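PDB 7BVT: hypothetical sugar ABC-transporter sugar binding protein from Arthrobacter globiformis, which binds cyclic alpha-maltosyl-1,6-maltose and probably delivers this cyclic sugar to an ABC transporter for uptake into the cell. Local coordinates for residues A[46-49]-A[50-54]; A[68-71]-A[72-76]; A[233-236]-A[237-241]; A[302-305]-A[306-310]; A[408-411]-A[412-415]. All blocks are in the same frame, centred on the assembly; numbering follows the deposited sequence.

Interaction 1 (A[46-49]-A[50-54])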
loop_
_atom_site.group_PDB
_atom_site.type_symbol
_atom_site.label_atom_id
_atom_site.label_comp_id
_atom_site.label_asym_id
_atom_site.label_seq_id
_atom_site.Cartn_x
_atom_site.Cartn_y
_atom_site.Cartn_z
ATOM N N ALA A 46 -6.743 -21.866 6.535
ATOM C CA ALA A 46 -6.466 -23.107 5.771
ATOM C C ALA A 46 -4.947 -23.332 5.711
ATOM O O ALA A 46 -4.486 -24.463 5.867
ATOM C CB ALA A 46 -7.032 -23.037 4.376
ATOM N N MET A 47 -4.188 -22.247 5.551
ATOM C CA MET A 47 -2.702 -22.346 5.495
ATOM C C MET A 47 -2.150 -22.728 6.860
ATOM O O MET A 47 -1.164 -23.492 6.908
ATOM C CB MET A 47 -2.145 -21.014 5.020
ATOM C CG MET A 47 -2.884 -20.693 3.754
ATOM S SD MET A 47 -1.892 -19.863 2.635
ATOM C CE MET A 47 -0.829 -21.265 2.345
ATOM N N VAL A 48 -2.716 -22.182 7.932
ATOM C CA VAL A 48 -2.340 -22.564 9.316
ATOM C C VAL A 48 -2.627 -24.067 9.441
ATOM O O VAL A 48 -1.746 -24.808 9.952
ATOM C CB VAL A 48 -3.070 -21.685 10.345
ATOM C CG1 VAL A 48 -3.043 -22.256 11.747
ATOM C CG2 VAL A 48 -2.520 -20.261 10.379
ATOM N N ASP A 49 -3.802 -24.512 8.995
ATOM C CA ASP A 49 -4.141 -25.965 9.097
ATOM C C ASP A 49 -3.080 -26.789 8.401
ATOM O O ASP A 49 -2.603 -27.827 8.997
ATOM C CB ASP A 49 -5.473 -26.292 8.412
ATOM C CG ASP A 49 -6.654 -25.778 9.177
ATOM O OD1 ASP A 49 -6.461 -25.462 10.372
ATOM O OD2 ASP A 49 -7.758 -25.709 8.527
ATOM N N THR A 50 -2.729 -26.387 7.177
ATOM C CA THR A 50 -1.753 -27.055 6.320
ATOM C C THR A 50 -0.427 -27.130 7.080
ATOM O O THR A 50 0.157 -28.230 7.189
ATOM C CB THR A 50 -1.664 -26.413 4.942
ATOM O OG1 THR A 50 -2.935 -26.562 4.295
ATOM C CG2 THR A 50 -0.597 -27.037 4.082
ATOM N N TYR A 51 0.091 -25.996 7.553
ATOM C CA TYR A 51 1.364 -25.999 8.319
ATOM C C TYR A 51 1.292 -26.907 9.548
ATOM O O TYR A 51 2.253 -27.671 9.769
ATOM C CB TYR A 51 1.724 -24.559 8.692
ATOM C CG TYR A 51 2.955 -24.447 9.546
ATOM C CD1 TYR A 51 4.204 -24.521 8.982
ATOM C CD2 TYR A 51 2.849 -24.313 10.922
ATOM C CE1 TYR A 51 5.344 -24.372 9.765
ATOM C CE2 TYR A 51 3.989 -24.195 11.707
ATOM C CZ TYR A 51 5.234 -24.206 11.127
ATOM O OH TYR A 51 6.335 -24.062 11.948
ATOM N N ASN A 52 0.230 -26.762 10.333
ATOM C CA ASN A 52 0.028 -27.538 11.589
ATOM C C ASN A 52 0.031 -29.027 11.256
ATOM O O ASN A 52 0.581 -29.783 12.050
ATOM C CB ASN A 52 -1.251 -27.095 12.292
ATOM C CG ASN A 52 -0.992 -25.849 13.101
ATOM O OD1 ASN A 52 0.176 -25.470 13.332
ATOM N ND2 ASN A 52 -2.057 -25.202 13.556
ATOM N N ALA A 53 -0.502 -29.425 10.111
ATOM C CA ALA A 53 -0.642 -30.878 9.851
ATOM C C ALA A 53 0.624 -31.413 9.186
ATOM O O ALA A 53 0.782 -32.645 9.119
ATOM C CB ALA A 53 -1.897 -31.097 9.061
ATOM N N SER A 54 1.579 -30.547 8.833
ATOM C CA SER A 54 2.751 -30.867 7.994
ATOM C C SER A 54 3.968 -31.168 8.879
ATOM O O SER A 54 5.025 -31.537 8.355
ATOM C CB SER A 54 3.022 -29.746 7.020
ATOM O OG SER A 54 3.723 -28.680 7.660
HETATM O O HOH W 1 -4.901 -26.153 12.809
#

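Interaction 2 (A[68-71]-A[72-76])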
loop_
_atom_site.group_PDB
_atom_site.type_symbol
_atom_site.label_atom_id
_atom_site.label_comp_id
_atom_site.label_asym_id
_atom_site.label_seq_id
_atom_site.Cartn_x
_atom_site.Cartn_y
_atom_site.Cartn_z
ATOM N N SER A 68 -9.360 -1.969 13.925
ATOM C CA SER A 68 -9.456 -0.723 14.718
ATOM C C SER A 68 -9.006 -0.917 16.168
ATOM O O SER A 68 -8.675 0.111 16.780
ATOM C CB SER A 68 -10.867 -0.144 14.673
ATOM O OG SER A 68 -11.819 -1.118 15.094
ATOM N N ASP A 69 -8.988 -2.146 16.682
ATOM C CA ASP A 69 -8.648 -2.472 18.096
ATOM C C ASP A 69 -7.195 -2.967 18.225
ATOM O O ASP A 69 -6.751 -3.213 19.315
ATOM C CB ASP A 69 -9.591 -3.555 18.616
ATOM C CG ASP A 69 -11.057 -3.120 18.601
ATOM O OD1 ASP A 69 -11.292 -1.932 18.827
ATOM O OD2 ASP A 69 -11.914 -3.943 18.215
ATOM N N PHE A 70 -6.484 -3.153 17.126
ATOM C CA PHE A 70 -5.274 -4.031 17.120
ATOM C C PHE A 70 -4.125 -3.376 17.892
ATOM O O PHE A 70 -3.490 -4.018 18.752
ATOM C CB PHE A 70 -4.911 -4.328 15.655
ATOM C CG PHE A 70 -3.982 -5.500 15.455
ATOM C CD1 PHE A 70 -2.617 -5.347 15.644
ATOM C CD2 PHE A 70 -4.457 -6.721 14.998
ATOM C CE1 PHE A 70 -1.755 -6.401 15.390
ATOM C CE2 PHE A 70 -3.587 -7.779 14.771
ATOM C CZ PHE A 70 -2.234 -7.618 14.995
ATOM N N LEU A 71 -3.779 -2.124 17.612
ATOM C CA LEU A 71 -2.667 -1.458 18.302
ATOM C C LEU A 71 -3.007 -1.320 19.785
ATOM O O LEU A 71 -2.120 -1.493 20.631
ATOM C CB LEU A 71 -2.378 -0.100 17.678
ATOM C CG LEU A 71 -1.796 -0.211 16.282
ATOM C CD1 LEU A 71 -1.535 1.146 15.710
ATOM C CD2 LEU A 71 -0.512 -1.038 16.297
ATOM N N THR A 72 -4.240 -0.950 20.084
ATOM C CA THR A 72 -4.593 -0.761 21.510
ATOM C C THR A 72 -4.489 -2.106 22.255
ATOM O O THR A 72 -3.996 -2.132 23.363
ATOM C CB THR A 72 -5.961 -0.087 21.663
ATOM O OG1 THR A 72 -5.890 1.219 21.075
ATOM C CG2 THR A 72 -6.331 0.056 23.121
ATOM N N LYS A 73 -4.823 -3.210 21.623
ATOM C CA LYS A 73 -4.626 -4.536 22.241
ATOM C C LYS A 73 -3.127 -4.802 22.467
ATOM O O LYS A 73 -2.727 -5.333 23.535
ATOM C CB LYS A 73 -5.273 -5.596 21.372
ATOM C CG LYS A 73 -5.159 -6.974 21.952
ATOM C CD LYS A 73 -6.289 -7.863 21.734
ATOM C CE LYS A 73 -5.934 -9.213 22.313
ATOM N NZ LYS A 73 -7.015 -9.739 23.164
ATOM N N LEU A 74 -2.289 -4.506 21.481
ATOM C CA LEU A 74 -0.843 -4.731 21.699
ATOM C C LEU A 74 -0.289 -3.876 22.840
ATOM O O LEU A 74 0.519 -4.413 23.611
ATOM C CB LEU A 74 -0.108 -4.462 20.397
ATOM C CG LEU A 74 -0.365 -5.455 19.283
ATOM C CD1 LEU A 74 0.367 -4.992 18.029
ATOM C CD2 LEU A 74 0.069 -6.837 19.633
ATOM N N ARG A 75 -0.695 -2.597 22.992
ATOM C CA ARG A 75 -0.203 -1.752 24.081
ATOM C C ARG A 75 -0.601 -2.373 25.429
ATOM O O ARG A 75 0.207 -2.399 26.332
ATOM C CB ARG A 75 -0.702 -0.320 23.901
ATOM C CG ARG A 75 -0.128 0.382 22.682
ATOM C CD ARG A 75 -0.536 1.852 22.688
ATOM N NE ARG A 75 -0.438 2.451 21.346
ATOM C CZ ARG A 75 -1.467 2.653 20.508
ATOM N NH1 ARG A 75 -2.712 2.353 20.855
ATOM N NH2 ARG A 75 -1.240 3.202 19.325
ATOM N N ALA A 76 -1.855 -2.813 25.561
ATOM C CA ALA A 76 -2.329 -3.425 26.824
ATOM C C ALA A 76 -1.541 -4.724 27.102
ATOM O O ALA A 76 -1.093 -4.982 28.246
ATOM C CB ALA A 76 -3.810 -3.683 26.723
HETATM O O HOH W 2 -6.097 0.331 18.156
#

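Interaction 3 (A[233-236]-A[237-241])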
loop_
_atom_site.group_PDB
_atom_site.type_symbol
_atom_site.label_atom_id
_atom_site.label_comp_id
_atom_site.label_asym_id
_atom_site.label_seq_id
_atom_site.Cartn_x
_atom_site.Cartn_y
_atom_site.Cartn_z
ATOM N N TYR A 233 0.205 19.404 -10.668
ATOM C CA TYR A 233 -0.629 18.431 -11.428
ATOM C C TYR A 233 -2.013 18.311 -10.784
ATOM O O TYR A 233 -3.042 18.388 -11.489
ATOM C CB TYR A 233 0.086 17.088 -11.504
ATOM C CG TYR A 233 -0.584 15.877 -12.100
ATOM C CD1 TYR A 233 -1.182 15.890 -13.342
ATOM C CD2 TYR A 233 -0.406 14.656 -11.485
ATOM C CE1 TYR A 233 -1.678 14.736 -13.916
ATOM C CE2 TYR A 233 -0.874 13.477 -12.047
ATOM C CZ TYR A 233 -1.492 13.524 -13.283
ATOM O OH TYR A 233 -1.906 12.364 -13.868
ATOM N N TRP A 234 -2.041 18.020 -9.482
ATOM C CA TRP A 234 -3.307 17.983 -8.734
ATOM C C TRP A 234 -4.056 19.307 -8.935
ATOM O O TRP A 234 -5.251 19.274 -9.201
ATOM C CB TRP A 234 -3.113 17.667 -7.240
ATOM C CG TRP A 234 -2.774 16.224 -6.977
ATOM C CD1 TRP A 234 -1.833 15.447 -7.621
ATOM C CD2 TRP A 234 -3.299 15.405 -5.941
ATOM N NE1 TRP A 234 -1.808 14.186 -7.087
ATOM C CE2 TRP A 234 -2.719 14.123 -6.077
ATOM C CE3 TRP A 234 -4.272 15.594 -4.967
ATOM C CZ2 TRP A 234 -3.018 13.088 -5.207
ATOM C CZ3 TRP A 234 -4.585 14.565 -4.110
ATOM C CH2 TRP A 234 -3.990 13.304 -4.254
ATOM N N VAL A 235 -3.386 20.431 -8.732
ATOM C CA VAL A 235 -4.123 21.732 -8.721
ATOM C C VAL A 235 -4.645 22.027 -10.133
ATOM O O VAL A 235 -5.792 22.513 -10.273
ATOM C CB VAL A 235 -3.243 22.859 -8.171
ATOM C CG1 VAL A 235 -3.867 24.224 -8.407
ATOM C CG2 VAL A 235 -2.972 22.630 -6.696
ATOM N N ASP A 236 -3.882 21.628 -11.144
ATOM C CA ASP A 236 -4.302 21.833 -12.552
ATOM C C ASP A 236 -5.525 20.988 -12.854
ATOM O O ASP A 236 -6.424 21.476 -13.551
ATOM C CB ASP A 236 -3.221 21.518 -13.574
ATOM C CG ASP A 236 -2.101 22.531 -13.614
ATOM O OD1 ASP A 236 -2.237 23.573 -12.988
ATOM O OD2 ASP A 236 -1.084 22.233 -14.259
ATOM N N LEU A 237 -5.553 19.734 -12.417
ATOM C CA LEU A 237 -6.733 18.830 -12.583
ATOM C C LEU A 237 -7.961 19.447 -11.911
ATOM O O LEU A 237 -9.047 19.414 -12.499
ATOM C CB LEU A 237 -6.442 17.431 -12.018
ATOM C CG LEU A 237 -5.474 16.613 -12.866
ATOM C CD1 LEU A 237 -4.902 15.446 -12.072
ATOM C CD2 LEU A 237 -6.201 16.083 -14.109
ATOM N N ILE A 238 -7.804 19.987 -10.701
ATOM C CA ILE A 238 -8.947 20.543 -9.932
ATOM C C ILE A 238 -9.419 21.830 -10.621
ATOM O O ILE A 238 -10.663 21.945 -10.799
ATOM C CB ILE A 238 -8.515 20.815 -8.492
ATOM C CG1 ILE A 238 -8.213 19.511 -7.765
ATOM C CG2 ILE A 238 -9.575 21.651 -7.784
ATOM C CD1 ILE A 238 -7.429 19.698 -6.455
ATOM N N ASP A 239 -8.481 22.700 -10.999
ATOM C CA ASP A 239 -8.761 24.061 -11.546
ATOM C C ASP A 239 -9.511 23.872 -12.863
ATOM O O ASP A 239 -10.405 24.692 -13.147
ATOM C CB ASP A 239 -7.497 24.921 -11.719
ATOM C CG ASP A 239 -6.996 25.585 -10.430
ATOM O OD1 ASP A 239 -7.720 25.528 -9.387
ATOM O OD2 ASP A 239 -5.842 26.098 -10.454
ATOM N N SER A 240 -9.158 22.847 -13.654
ATOM C CA SER A 240 -9.830 22.575 -14.970
ATOM C C SER A 240 -11.249 22.055 -14.753
ATOM O O SER A 240 -11.978 21.962 -15.763
ATOM C CB SER A 240 -9.025 21.632 -15.805
ATOM O OG SER A 240 -8.894 20.353 -15.186
ATOM N N GLY A 241 -11.602 21.584 -13.549
ATOM C CA GLY A 241 -12.830 20.819 -13.302
ATOM C C GLY A 241 -12.752 19.343 -13.664
ATOM O O GLY A 241 -13.756 18.637 -13.409
HETATM O O HOH W 3 -4.273 25.610 -12.482
#

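Interaction 4 (A[302-305]-A[306-310])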
loop_
_atom_site.group_PDB
_atom_site.type_symbol
_atom_site.label_atom_id
_atom_site.label_comp_id
_atom_site.label_asym_id
_atom_site.label_seq_id
_atom_site.Cartn_x
_atom_site.Cartn_y
_atom_site.Cartn_z
ATOM N N PHE A 302 7.510 -11.045 18.257
ATOM C CA PHE A 302 7.892 -10.424 19.534
ATOM C C PHE A 302 8.952 -11.326 20.205
ATOM O O PHE A 302 8.767 -12.556 20.258
ATOM C CB PHE A 302 6.692 -10.229 20.468
ATOM C CG PHE A 302 5.811 -9.086 20.069
ATOM C CD1 PHE A 302 6.213 -7.782 20.304
ATOM C CD2 PHE A 302 4.632 -9.309 19.380
ATOM C CE1 PHE A 302 5.404 -6.726 19.925
ATOM C CE2 PHE A 302 3.835 -8.241 18.983
ATOM C CZ PHE A 302 4.242 -6.964 19.245
ATOM N N GLU A 303 10.057 -10.748 20.659
ATOM C CA GLU A 303 11.195 -11.544 21.182
ATOM C C GLU A 303 10.827 -12.191 22.511
ATOM O O GLU A 303 10.365 -11.490 23.401
ATOM C CB GLU A 303 12.412 -10.672 21.396
ATOM C CG GLU A 303 13.657 -11.526 21.483
ATOM C CD GLU A 303 14.848 -10.678 21.134
ATOM O OE1 GLU A 303 15.115 -9.736 21.908
ATOM O OE2 GLU A 303 15.397 -10.888 20.039
ATOM N N ASN A 304 11.069 -13.495 22.578
ATOM C CA ASN A 304 10.908 -14.397 23.738
ATOM C C ASN A 304 12.268 -15.094 23.906
ATOM O O ASN A 304 13.267 -14.354 24.007
ATOM C CB ASN A 304 9.676 -15.280 23.515
ATOM C CG ASN A 304 8.370 -14.507 23.613
ATOM O OD1 ASN A 304 7.590 -14.409 22.647
ATOM N ND2 ASN A 304 8.090 -14.024 24.810
ATOM N N SER A 305 12.349 -16.427 23.885
ATOM C CA SER A 305 13.643 -17.171 23.843
ATOM C C SER A 305 14.085 -17.360 22.385
ATOM O O SER A 305 13.229 -17.213 21.505
ATOM C CB SER A 305 13.515 -18.486 24.537
ATOM O OG SER A 305 12.751 -19.380 23.742
ATOM N N ASP A 306 15.353 -17.701 22.118
ATOM C CA ASP A 306 15.822 -17.919 20.717
ATOM C C ASP A 306 15.042 -19.109 20.133
ATOM O O ASP A 306 14.838 -19.101 18.925
ATOM C CB ASP A 306 17.338 -18.152 20.586
ATOM C CG ASP A 306 18.249 -17.016 21.034
ATOM O OD1 ASP A 306 17.928 -15.841 20.793
ATOM O OD2 ASP A 306 19.319 -17.327 21.581
ATOM N N ALA A 307 14.647 -20.098 20.960
ATOM C CA ALA A 307 13.872 -21.297 20.537
ATOM C C ALA A 307 12.471 -20.850 20.098
ATOM O O ALA A 307 11.953 -21.282 19.003
ATOM C CB ALA A 307 13.762 -22.300 21.671
ATOM N N GLU A 308 11.831 -20.044 20.933
ATOM C CA GLU A 308 10.463 -19.575 20.611
ATOM C C GLU A 308 10.545 -18.641 19.390
ATOM O O GLU A 308 9.734 -18.839 18.506
ATOM C CB GLU A 308 9.755 -18.934 21.794
ATOM C CG GLU A 308 9.454 -19.891 22.920
ATOM C CD GLU A 308 9.204 -19.149 24.224
ATOM O OE1 GLU A 308 10.127 -18.455 24.693
ATOM O OE2 GLU A 308 8.067 -19.205 24.724
ATOM N N ASP A 309 11.497 -17.704 19.300
ATOM C CA ASP A 309 11.626 -16.847 18.087
ATOM C C ASP A 309 11.815 -17.750 16.860
ATOM O O ASP A 309 11.198 -17.500 15.791
ATOM C CB ASP A 309 12.814 -15.901 18.161
ATOM C CG ASP A 309 12.722 -14.918 19.280
ATOM O OD1 ASP A 309 11.680 -14.903 19.931
ATOM O OD2 ASP A 309 13.734 -14.215 19.497
ATOM N N ASP A 310 12.657 -18.775 16.970
ATOM C CA ASP A 310 12.908 -19.671 15.811
ATOM C C ASP A 310 11.639 -20.480 15.477
ATOM O O ASP A 310 11.430 -20.712 14.295
ATOM C CB ASP A 310 14.114 -20.582 16.048
ATOM C CG ASP A 310 15.470 -19.891 15.990
ATOM O OD1 ASP A 310 15.579 -18.746 15.438
ATOM O OD2 ASP A 310 16.405 -20.486 16.535
HETATM O O HOH W 4 8.910 -15.353 20.038
#

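Interaction 5 (A[408-411]-A[412-415])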
loop_
_atom_site.group_PDB
_atom_site.type_symbol
_atom_site.label_atom_id
_atom_site.label_comp_id
_atom_site.label_asym_id
_atom_site.label_seq_id
_atom_site.Cartn_x
_atom_site.Cartn_y
_atom_site.Cartn_z
ATOM N N ALA A 408 5.069 21.987 8.875
ATOM C CA ALA A 408 4.214 21.173 9.750
ATOM C C ALA A 408 4.952 19.849 9.957
ATOM O O ALA A 408 5.058 19.386 11.112
ATOM C CB ALA A 408 2.855 21.019 9.151
ATOM N N VAL A 409 5.393 19.227 8.867
ATOM C CA VAL A 409 6.043 17.884 8.933
ATOM C C VAL A 409 7.330 17.974 9.758
ATOM O O VAL A 409 7.574 17.148 10.657
ATOM C CB VAL A 409 6.302 17.333 7.522
ATOM C CG1 VAL A 409 7.261 16.148 7.587
ATOM C CG2 VAL A 409 5.001 16.977 6.860
ATOM N N ASN A 410 8.148 18.990 9.519
ATOM C CA ASN A 410 9.455 19.119 10.221
ATOM C C ASN A 410 9.181 19.341 11.707
ATOM O O ASN A 410 9.981 18.796 12.510
ATOM C CB ASN A 410 10.303 20.246 9.644
ATOM C CG ASN A 410 10.982 19.857 8.359
ATOM O OD1 ASN A 410 10.940 18.699 7.985
ATOM N ND2 ASN A 410 11.588 20.823 7.686
ATOM N N ALA A 411 8.081 20.005 12.071
ATOM C CA ALA A 411 7.822 20.330 13.492
ATOM C C ALA A 411 7.499 19.008 14.177
ATOM O O ALA A 411 7.909 18.809 15.318
ATOM C CB ALA A 411 6.704 21.290 13.662
ATOM N N VAL A 412 6.759 18.153 13.489
ATOM C CA VAL A 412 6.318 16.821 13.984
ATOM C C VAL A 412 7.554 15.930 14.104
ATOM O O VAL A 412 7.737 15.278 15.165
ATOM C CB VAL A 412 5.244 16.218 13.059
ATOM C CG1 VAL A 412 5.083 14.731 13.308
ATOM C CG2 VAL A 412 3.932 16.941 13.242
ATOM N N LEU A 413 8.430 15.909 13.117
ATOM C CA LEU A 413 9.624 15.028 13.131
ATOM C C LEU A 413 10.685 15.497 14.126
ATOM O O LEU A 413 11.385 14.627 14.669
ATOM C CB LEU A 413 10.270 14.999 11.755
ATOM C CG LEU A 413 9.448 14.328 10.672
ATOM C CD1 LEU A 413 10.081 14.562 9.315
ATOM C CD2 LEU A 413 9.363 12.828 10.968
ATOM N N LYS A 414 10.948 16.796 14.188
ATOM C CA LYS A 414 12.130 17.309 14.928
ATOM C C LYS A 414 11.783 17.121 16.404
ATOM O O LYS A 414 12.577 16.533 17.145
ATOM C CB LYS A 414 12.450 18.751 14.514
ATOM C CG LYS A 414 13.906 19.168 14.673
ATOM C CD LYS A 414 14.243 19.734 16.047
ATOM C CE LYS A 414 14.700 18.702 17.064
ATOM N NZ LYS A 414 14.127 18.953 18.413
ATOM N N ASN A 415 10.560 17.472 16.775
ATOM C CA ASN A 415 10.208 17.719 18.191
ATOM C C ASN A 415 9.691 16.416 18.816
ATOM O O ASN A 415 9.579 16.379 20.058
ATOM C CB ASN A 415 9.354 18.988 18.248
ATOM C CG ASN A 415 10.061 20.140 17.552
ATOM O OD1 ASN A 415 11.280 20.299 17.702
ATOM N ND2 ASN A 415 9.331 20.933 16.770
#

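Interaction 1 (A[46-49]-A[50-54])
Val48 and Asn52, one helical turn apart, run alongside one another in the same direction, and Asn52 can be followed from root to tip. Its CB rests 3.3 Å from Val48 O, the carbonyl that also takes the backbone hydrogen bond from Asn52 N at 2.8 Å. CG stands anti to the carbonyl carbon (chi1 -82°), which folds the amide back along the preceding turn and leaves CG 3.4 Å from the same Val48 O. At the tip, ND2 lies 3.6 Å from Val48 CG1, a van der Waals contact between an amide nitrogen and a methyl group. The polar work of ND2 is done elsewhere: it gives a hydrogen bond to Ile60 O and another, at 3.1 Å, to a water. That water in turn donates to Asp49 OD1 at 3.0 Å, so a single solvent molecule links two side chains three residues apart. Two residues on, Ser54 turns OG back to Tyr51 O at 2.8 Å, on the same face of that carbonyl as Ser54 N. The segment belongs to the helix of a beta-alpha-beta unit, helix 38-53 between strands 28-34 and 58-64. Val48 and Tyr51 lean on Ile60 of the second strand, Tyr51 OH bonds Asp314 of helix 306-319, and Met47 reaches Trp328 of helix 322-332.

Interaction 2 (A[68-71]-A[72-76])
Phe70 and Leu74 meet one turn apart on helix 70-80, a short amphipathic helix of the solute-binding protein fold. The apolar contacts lie on its buried side. Leu74 CD1 comes within 3.7 Å of Phe70 CE1, approaching the ring at a slant, and Leu71 CD2 adds a looser touch at 4.4 Å to the same Leu74 CD1. Phe70 has CG anti to its own nitrogen (chi1 -163°), a setting that directs the ring to Trp33 of strand 28-34 and to Trp93, while Leu71 and Leu74 pack on Ile97 of helix 94-100. The hydrogen bonds between the segments are those of the main chain: Lys73 N to Asp69 O, Leu74 N to Phe70 O and Arg75 N to Leu71 O. Thr72 N is served differently, by a water that accepts from it at 3.0 Å and donates to Ser68 O at 2.9 Å. Of the basic side chains, Lys73 makes a cation-pi contact with Trp33, and Arg75 stretches out as far as NE before its guanidinium folds over Leu71. One face of that group covers Leu71 C, with NH1 3.8 Å from this carbon and NH2 3.9 Å from Leu71 CB.

Interaction 3 (A[233-236]-A[237-241])
Leu237 sets a methyl over one face of the Tyr233 ring, and around this apolar contact the last turns of helix 225-239 settle their polar atoms one by one. CD1 of Leu237 stands 4.0 Å from the centroid of the Tyr233 ring and 18° off its normal, a CH-pi contact displaced toward the rim; the ring itself stacks on Trp165. The carbonyls of Tyr233, Trp234 and Val235 each take the amide four residues on, the shortest of these bonds being Asp239 N to Val235 O at 2.8 Å. Asp236 O receives Ser240 N at 3.1 Å. Ser240 OG lies within reach of both Asp236 O and Leu237 O, and its single proton cannot be assigned to one of them; as an acceptor, OG also takes Val242 N. Gly241, with positive phi, ends the helical run, and its N bonds Ile238 O. Among the side chains, Asp236 OD1 accepts from Gln232 NE2 and from a water at 2.9 Å. The same water donates to Asp239 OD2 at 2.6 Å. This carboxylate lies alongside Val235, with OD2 3.4 Å from Val235 CG1. Trp234 NE1, on a buried indole, is satisfied by Asn204 OD1. The two carboxylates sit 5.1 Å apart, measured from Asp236 OD1 to Asp239 OD2. A shared water giving one proton to each probably eases the repulsion between two like charges near the C-terminal end of a helix, where the dipole would not be expected to stabilise them.

Interaction 4 (A[302-305]-A[306-310])
Between Phe302 and Asp309 a water lies 2.8 Å from Phe302 O and close to Asp309 OD1, but acceptors in reach outnumber its protons, and a bridge is not certain. Glu303 crosses Asp309 obliquely, its CG 3.3 Å from Asp309 OD2; the nearly coplanar carboxylates bring like charges to 3.8 Å between Glu303 OE2 and Asp309 OD2. Arg109, in a weak, long ion pair with Asp309, may offset some of this repulsion. At Asn304 the backbone N gives a straight bond (168°) to the syn lone pair of Asp309 OD1. Ser305 OG, set between the backbone N and carbonyl carbon (chi1 73°) and turned back over the first helical turn, accepts from Glu308 N at 3.0 Å and donates to Glu308 OE1 at 2.9 Å. Ser305 N reaches the same OE1 at 3.1 Å from the opposite face of the carboxylate plane, while Ser305 O takes Asp309 N at 2.8 Å. An alanine in place of Glu308 is likely to leave Ser305 N without this acceptor and the hydroxyl freer to turn. The reciprocal bonding of Ser305 and Glu308 is the capping box, Ser305 being N-cap of helix 306-319 where the loop from strand 292-301 ends.

Interaction 5 (A[408-411]-A[412-415])
Val409 and Leu413 form an i to i+4 apolar pair on the C-terminal helix 398-415, packed by one side against helix 377-392. The two side chains run alongside each other, and Val409 CG1, anti to its own backbone nitrogen (chi1 166°), touches Leu413 CD1 at 3.7 Å. Both rest on Val380 of helix 377-392 and on Leu213 in a loop, and Val412 reaches Val380 and Thr379. Leu413 also leans on the main chain, with CG 3.4 Å from Val409 O. Replacing Leu413 by an alanine would probably leave Val409 CG1 without its neighbour and open a gap facing Val380 and Leu213. The hydrogen bonds of the backbone follow the regular helical pattern with uneven lengths. Leu413 N to Val409 O measures 2.9 Å and Lys414 N to Asn410 O 2.8 Å, whereas Asn415 N to Ala411 O is a weak bond of 3.3 Å. Polar side chains occupy other sides of the helix. Asn410 turns its OD1 to Ala220 N, a bond that ties the helix to the loop carrying Ala220. Lys414, bent along its chain, curls around to its neighbour: NZ donates to Asn415 OD1 at 3.2 Å, lying in the carbonyl plane of that amide.

In the fold
Interactions 1, 2 and 4 gather in the part of the fold that holds the parallel strands 28-34, 58-64 and 86-90, whereas interaction 3 lies across the chain's centre from interactions 1 and 4. Only interactions 2 and 4 touch, where Leu74 CD2 packs at 4.1 Å on Phe302 CE2. Interactions 1 and 4 approach to about 7 Å between nearest atoms, and Tyr51 bonds helix 306-319, which interaction 4 caps. Interactions 3 and 5 are about 29 Å apart by centres, yet both lean on helix 377-392. A bound glucose unit lies about 12 Å from the Leu71 side chain, and one lies about 10 Å from that of Trp234, which packs on the pocket residue Asn200.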